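Local atomic coordinates of acetyl-CoA C-acetyltransferase (Syntrophomonas wolfei subsp. wolfei, PDB entry 7N7Z), a protein that probably catalyses the reversible condensation of two acetyl-CoA molecules to acetoacetyl-CoA and free CoA, the thiolase reaction. Residues A169-I174 and M292-A297; G329-L334 and L342-T347. One frame throughout, in Å; residues are numbered along the deposited sequence.

Interaction 1. Residues A169-I174 and M292-A297; sequences AEKYGI and MGLGPA
Y172 and L294 face each other across a gap of 11.2 Å between Y172 CA and L294 CA, from the C-terminal turn of helix 161-172 to the 3-10 turn at 292-294, and no hydrogen bond joins the two backbones. The gap is filled by side chains that approach from opposite directions. In Y172, CG beside the backbone N (chi1 -68°) directs the ring toward the leucine, which it meets with its CE2 edge. At that edge, close to the ring plane, Y172 CE2 lies 3.8 Å from L294 CD2. The other methyl, L294 CD1, sits beside the same corner, 4.0 Å from Y172 CE2 and 4.1 Å from Y172 OH, so the two methyls straddle the ring plane at the CE2 edge.

K171 runs out fully extended (chi1 -179°) alongside the tyrosine. Its CD lies over one ring face, near the rim, and its ammonium group ends 4.2 Å from L294 CD1 as measured from K171 NZ. There K171 NZ also makes a weak hydrogen bond of 3.4 Å to Y172 OH. L294 also packs on I168, while Y172 touches M333 and E336 of helix 324-336.

The turn bearing Y172 is closed by a Schellman motif: G173, with positive phi, is the C-prime residue, and I174 N donates to A169 O at 2.7 Å. In the neighbouring segment M292 and P296 touch C388, a predicted catalytic cysteine, whose side chain lies about 7 Å from that of L294. The contact thus joins a helix of the segment that thiolases insert between two strands of the N-terminal half to the turn beside the probable active site in the C-terminal half.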
loop_
_atom_site.group_PDB
_atom_site.type_symbol
_atom_site.label_atom_id
_atom_site.label_comp_id
_atom_site.label_asym_id
_atom_site.label_seq_id
_atom_site.Cartn_x
_atom_site.Cartn_y
_atom_site.Cartn_z
ATOM N N ALA B 169 33.274 -7.922 15.501
ATOM C CA ALA B 169 34.018 -9.159 15.293
ATOM C C ALA B 169 35.287 -8.906 14.492
ATOM O O ALA B 169 36.347 -9.464 14.798
ATOM C CB ALA B 169 33.136 -10.190 14.590
ATOM N N GLU B 170 35.200 -8.059 13.464
ATOM C CA GLU B 170 36.374 -7.754 12.652
ATOM C C GLU B 170 37.423 -7.000 13.462
ATOM O O GLU B 170 38.599 -7.382 13.482
ATOM C CB GLU B 170 35.961 -6.941 11.426
ATOM C CG GLU B 170 35.275 -7.751 10.340
ATOM C CD GLU B 170 35.287 -7.046 8.997
ATOM O OE1 GLU B 170 35.094 -5.812 8.971
ATOM O OE2 GLU B 170 35.495 -7.726 7.968
ATOM N N LYS B 171 37.013 -5.922 14.134
ATOM C CA LYS B 171 37.969 -5.088 14.858
ATOM C C LYS B 171 38.750 -5.905 15.880
ATOM O O LYS B 171 39.985 -5.859 15.916
ATOM C CB LYS B 171 37.239 -3.929 15.540
ATOM C CG LYS B 171 38.152 -2.988 16.314
ATOM C CD LYS B 171 37.359 -2.042 17.201
ATOM C CE LYS B 171 38.283 -1.230 18.097
ATOM N NZ LYS B 171 37.532 -0.405 19.082
ATOM N N TYR B 172 38.046 -6.651 16.726
ATOM C CA TYR B 172 38.680 -7.465 17.754
ATOM C C TYR B 172 38.993 -8.876 17.281
ATOM O O TYR B 172 39.520 -9.673 18.063
ATOM C CB TYR B 172 37.788 -7.526 18.996
ATOM C CG TYR B 172 37.660 -6.201 19.709
ATOM C CD1 TYR B 172 38.765 -5.598 20.295
ATOM C CD2 TYR B 172 36.438 -5.550 19.793
ATOM C CE1 TYR B 172 38.656 -4.386 20.948
ATOM C CE2 TYR B 172 36.319 -4.337 20.444
ATOM C CZ TYR B 172 37.430 -3.760 21.019
ATOM O OH TYR B 172 37.315 -2.553 21.669
ATOM N N GLY B 173 38.684 -9.204 16.031
ATOM C CA GLY B 173 39.004 -10.512 15.500
ATOM C C GLY B 173 38.312 -11.642 16.230
ATOM O O GLY B 173 38.953 -12.625 16.617
ATOM N N ILE B 174 37.006 -11.513 16.433
ATOM C CA ILE B 174 36.202 -12.570 17.035
ATOM C C ILE B 174 35.781 -13.532 15.935
ATOM O O ILE B 174 35.353 -13.113 14.853
ATOM C CB ILE B 174 34.978 -11.984 17.764
ATOM C CG1 ILE B 174 35.429 -11.081 18.916
ATOM C CG2 ILE B 174 34.083 -13.101 18.285
ATOM C CD1 ILE B 174 34.363 -10.114 19.384
ATOM N N MET B 292 28.073 0.191 17.655
ATOM C CA MET B 292 27.169 0.449 18.770
ATOM C C MET B 292 27.243 -0.638 19.833
ATOM O O MET B 292 26.952 -0.380 21.007
ATOM C CB MET B 292 25.728 0.580 18.258
ATOM C CG MET B 292 25.284 -0.506 17.276
ATOM S SD MET B 292 25.015 -2.117 18.045
ATOM C CE MET B 292 23.551 -1.784 19.017
ATOM N N GLY B 293 27.634 -1.854 19.448
ATOM C CA GLY B 293 27.618 -2.961 20.388
ATOM C C GLY B 293 28.485 -2.736 21.610
ATOM O O GLY B 293 28.229 -3.314 22.670
ATOM N N LEU B 294 29.514 -1.901 21.488
ATOM C CA LEU B 294 30.451 -1.679 22.583
ATOM C C LEU B 294 29.953 -0.663 23.604
ATOM O O LEU B 294 30.689 -0.351 24.547
ATOM C CB LEU B 294 31.801 -1.220 22.026
ATOM C CG LEU B 294 32.391 -2.097 20.919
ATOM C CD1 LEU B 294 33.600 -1.425 20.287
ATOM C CD2 LEU B 294 32.758 -3.470 21.464
ATOM N N GLY B 295 28.736 -0.147 23.446
ATOM C CA GLY B 295 28.197 0.849 24.343
ATOM C C GLY B 295 28.301 0.477 25.811
ATOM O O GLY B 295 28.723 1.283 26.646
ATOM N N PRO B 296 27.902 -0.749 26.160
ATOM C CA PRO B 296 27.999 -1.165 27.570
ATOM C C PRO B 296 29.406 -1.066 28.132
ATOM O O PRO B 296 29.566 -0.891 29.346
ATOM C CB PRO B 296 27.498 -2.616 27.542
ATOM C CG PRO B 296 26.623 -2.692 26.334
ATOM C CD PRO B 296 27.246 -1.771 25.326
ATOM N N ALA B 297 30.434 -1.172 27.286
ATOM C CA ALA B 297 31.804 -1.072 27.772
ATOM C C ALA B 297 32.168 0.346 28.191
ATOM O O ALA B 297 33.172 0.534 28.885
ATOM C CB ALA B 297 32.777 -1.564 26.701
#

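Interaction 2. Residues G329-L334 and L342-T347; sequences GVVRML and LDFSKT
L342 meets V331 and L334 of helix 324-336 with one aliphatic side chain. Its CB already lies against the helix, 4.0 Å from V331 CG2. CG is anti to the backbone N (chi1 -171°), and from there the two methyls part. L342 CD2 drops onto the valine, where the pair V331 CG2 to L342 CD2, at 3.3 Å, is tighter than usual van der Waals contact; the two side chains cross at about a right angle. L342 CD1 reaches instead for the next turn of the helix and stops 4.3 Å from L334 CD1.

The same valine methyl serves a second neighbour: F344 CZ comes to 3.6 Å of V331 CG2, with the methyl set obliquely to the ring. L342 CD2 and F344 CZ meet V331 CG2 from the same general side, about 70° apart as seen from that methyl.

The partners belong to helix 324-336 and the loop that follows it in the C-terminal half of the thiolase fold, a loop leading on to helix 353-356 and H358, a predicted catalytic base. One water ties the backbones together, donating to V331 O at 2.7 Å and accepting from L342 N at 2.8 Å.

Beyond L342 the loop folds back in a type I beta turn, closed by K346 N to D343 O. T347 OG1 donates to D343 O as well, 2.8 Å away and above the carbonyl plane, and K346 N comes from the opposite face. The carboxylate of D343 takes the hydroxyl of S345 on the syn side of OD1, and Y311 OH bonds to D343 N.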
loop_
_atom_site.group_PDB
_atom_site.type_symbol
_atom_site.label_atom_id
_atom_site.label_comp_id
_atom_site.label_asym_id
_atom_site.label_seq_id
_atom_site.Cartn_x
_atom_site.Cartn_y
_atom_site.Cartn_z
ATOM N N GLY B 329 33.019 -8.533 22.202
ATOM C CA GLY B 329 33.658 -7.240 22.038
ATOM C C GLY B 329 33.590 -6.407 23.303
ATOM O O GLY B 329 34.541 -5.697 23.643
ATOM N N VAL B 330 32.468 -6.486 24.022
ATOM C CA VAL B 330 32.347 -5.769 25.288
ATOM C C VAL B 330 33.344 -6.316 26.300
ATOM O O VAL B 330 34.007 -5.555 27.017
ATOM C CB VAL B 330 30.901 -5.854 25.812
ATOM C CG1 VAL B 330 30.836 -5.429 27.272
ATOM C CG2 VAL B 330 29.978 -4.995 24.961
ATOM N N VAL B 331 33.464 -7.645 26.380
ATOM C CA VAL B 331 34.453 -8.252 27.269
ATOM C C VAL B 331 35.843 -7.718 26.953
ATOM O O VAL B 331 36.622 -7.393 27.857
ATOM C CB VAL B 331 34.406 -9.788 27.157
ATOM C CG1 VAL B 331 35.528 -10.416 27.978
ATOM C CG2 VAL B 331 33.058 -10.319 27.608
ATOM N N ARG B 332 36.176 -7.621 25.666
ATOM C CA ARG B 332 37.505 -7.163 25.278
ATOM C C ARG B 332 37.704 -5.693 25.628
ATOM O O ARG B 332 38.705 -5.324 26.252
ATOM C CB ARG B 332 37.722 -7.397 23.783
ATOM C CG ARG B 332 39.175 -7.286 23.346
ATOM C CD ARG B 332 39.956 -8.552 23.663
ATOM N NE ARG B 332 39.502 -9.686 22.868
ATOM C CZ ARG B 332 39.822 -9.885 21.596
ATOM N NH1 ARG B 332 40.601 -9.042 20.938
ATOM N NH2 ARG B 332 39.346 -10.957 20.969
ATOM N N MET B 333 36.760 -4.835 25.233
ATOM C CA MET B 333 36.905 -3.412 25.527
ATOM C C MET B 333 36.946 -3.166 27.030
ATOM O O MET B 333 37.691 -2.299 27.503
ATOM C CB MET B 333 35.767 -2.615 24.889
ATOM C CG MET B 333 35.857 -1.120 25.166
ATOM S SD MET B 333 34.689 -0.122 24.224
ATOM C CE MET B 333 35.271 1.525 24.622
ATOM N N LEU B 334 36.152 -3.916 27.798
ATOM C CA LEU B 334 36.170 -3.747 29.247
ATOM C C LEU B 334 37.510 -4.162 29.841
ATOM O O LEU B 334 37.909 -3.640 30.886
ATOM C CB LEU B 334 35.040 -4.554 29.889
ATOM C CG LEU B 334 33.719 -3.835 30.182
ATOM C CD1 LEU B 334 32.797 -4.754 30.975
ATOM C CD2 LEU B 334 33.924 -2.521 30.928
ATOM N N LEU B 342 35.026 -9.058 32.809
ATOM C CA LEU B 342 33.603 -9.360 32.903
ATOM C C LEU B 342 33.381 -10.664 33.655
ATOM O O LEU B 342 33.885 -11.719 33.256
ATOM C CB LEU B 342 32.982 -9.441 31.506
ATOM C CG LEU B 342 31.452 -9.548 31.485
ATOM C CD1 LEU B 342 30.819 -8.357 32.188
ATOM C CD2 LEU B 342 30.918 -9.666 30.065
ATOM N N ASP B 343 32.627 -10.584 34.750
ATOM C CA ASP B 343 32.409 -11.722 35.643
ATOM C C ASP B 343 31.219 -12.517 35.123
ATOM O O ASP B 343 30.066 -12.250 35.464
ATOM C CB ASP B 343 32.188 -11.242 37.072
ATOM C CG ASP B 343 32.233 -12.373 38.080
ATOM O OD1 ASP B 343 32.200 -13.548 37.660
ATOM O OD2 ASP B 343 32.302 -12.084 39.294
ATOM N N PHE B 344 31.507 -13.514 34.283
ATOM C CA PHE B 344 30.451 -14.358 33.740
ATOM C C PHE B 344 29.760 -15.185 34.817
ATOM O O PHE B 344 28.634 -15.645 34.599
ATOM C CB PHE B 344 31.018 -15.283 32.662
ATOM C CG PHE B 344 31.209 -14.616 31.332
ATOM C CD1 PHE B 344 30.123 -14.332 30.522
ATOM C CD2 PHE B 344 32.476 -14.271 30.892
ATOM C CE1 PHE B 344 30.295 -13.717 29.296
ATOM C CE2 PHE B 344 32.656 -13.657 29.667
ATOM C CZ PHE B 344 31.564 -13.380 28.868
ATOM N N SER B 345 30.405 -15.384 35.968
ATOM C CA SER B 345 29.786 -16.109 37.072
ATOM C C SER B 345 28.734 -15.283 37.799
ATOM O O SER B 345 27.996 -15.839 38.619
ATOM C CB SER B 345 30.856 -16.562 38.069
ATOM O OG SER B 345 31.141 -15.544 39.014
ATOM N N LYS B 346 28.650 -13.983 37.525
ATOM C CA LYS B 346 27.661 -13.100 38.130
ATOM C C LYS B 346 26.998 -12.241 37.064
ATOM O O LYS B 346 26.668 -11.074 37.294
ATOM C CB LYS B 346 28.297 -12.226 39.208
ATOM C CG LYS B 346 28.993 -13.014 40.310
ATOM C CD LYS B 346 29.045 -12.231 41.615
ATOM C CE LYS B 346 29.808 -10.923 41.457
ATOM N NZ LYS B 346 30.707 -10.654 42.617
ATOM N N THR B 347 26.793 -12.810 35.876
ATOM C CA THR B 347 26.224 -12.069 34.757
ATOM C C THR B 347 25.415 -13.018 33.887
ATOM O O THR B 347 25.898 -14.099 33.537
ATOM C CB THR B 347 27.324 -11.399 33.922
ATOM O OG1 THR B 347 28.056 -10.477 34.738
ATOM C CG2 THR B 347 26.723 -10.656 32.731
HETATM O O HOH W 1 36.188 -8.096 30.426
#

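From the N terminus, the chain first passes through helix 161-172, whose end at 169-174 waits for 292-297 to return after 117 intervening residues that include strands 254-264 and 277-285 of the main sheet. Interaction 1 thus closes a long loop across the two halves of the thiolase sequence. Interaction 2 opens only after that loop has closed and spans a short one, from helix 324-336 to its following loop; the two stand in series, neither nested nor crossed. The centres of interactions 1 and 2 are about 12 Å apart. Helix 324-336 links them: M333 packs on A297, V330 touches G293 O, and R332 NH1 makes a weak bond to Y172 O.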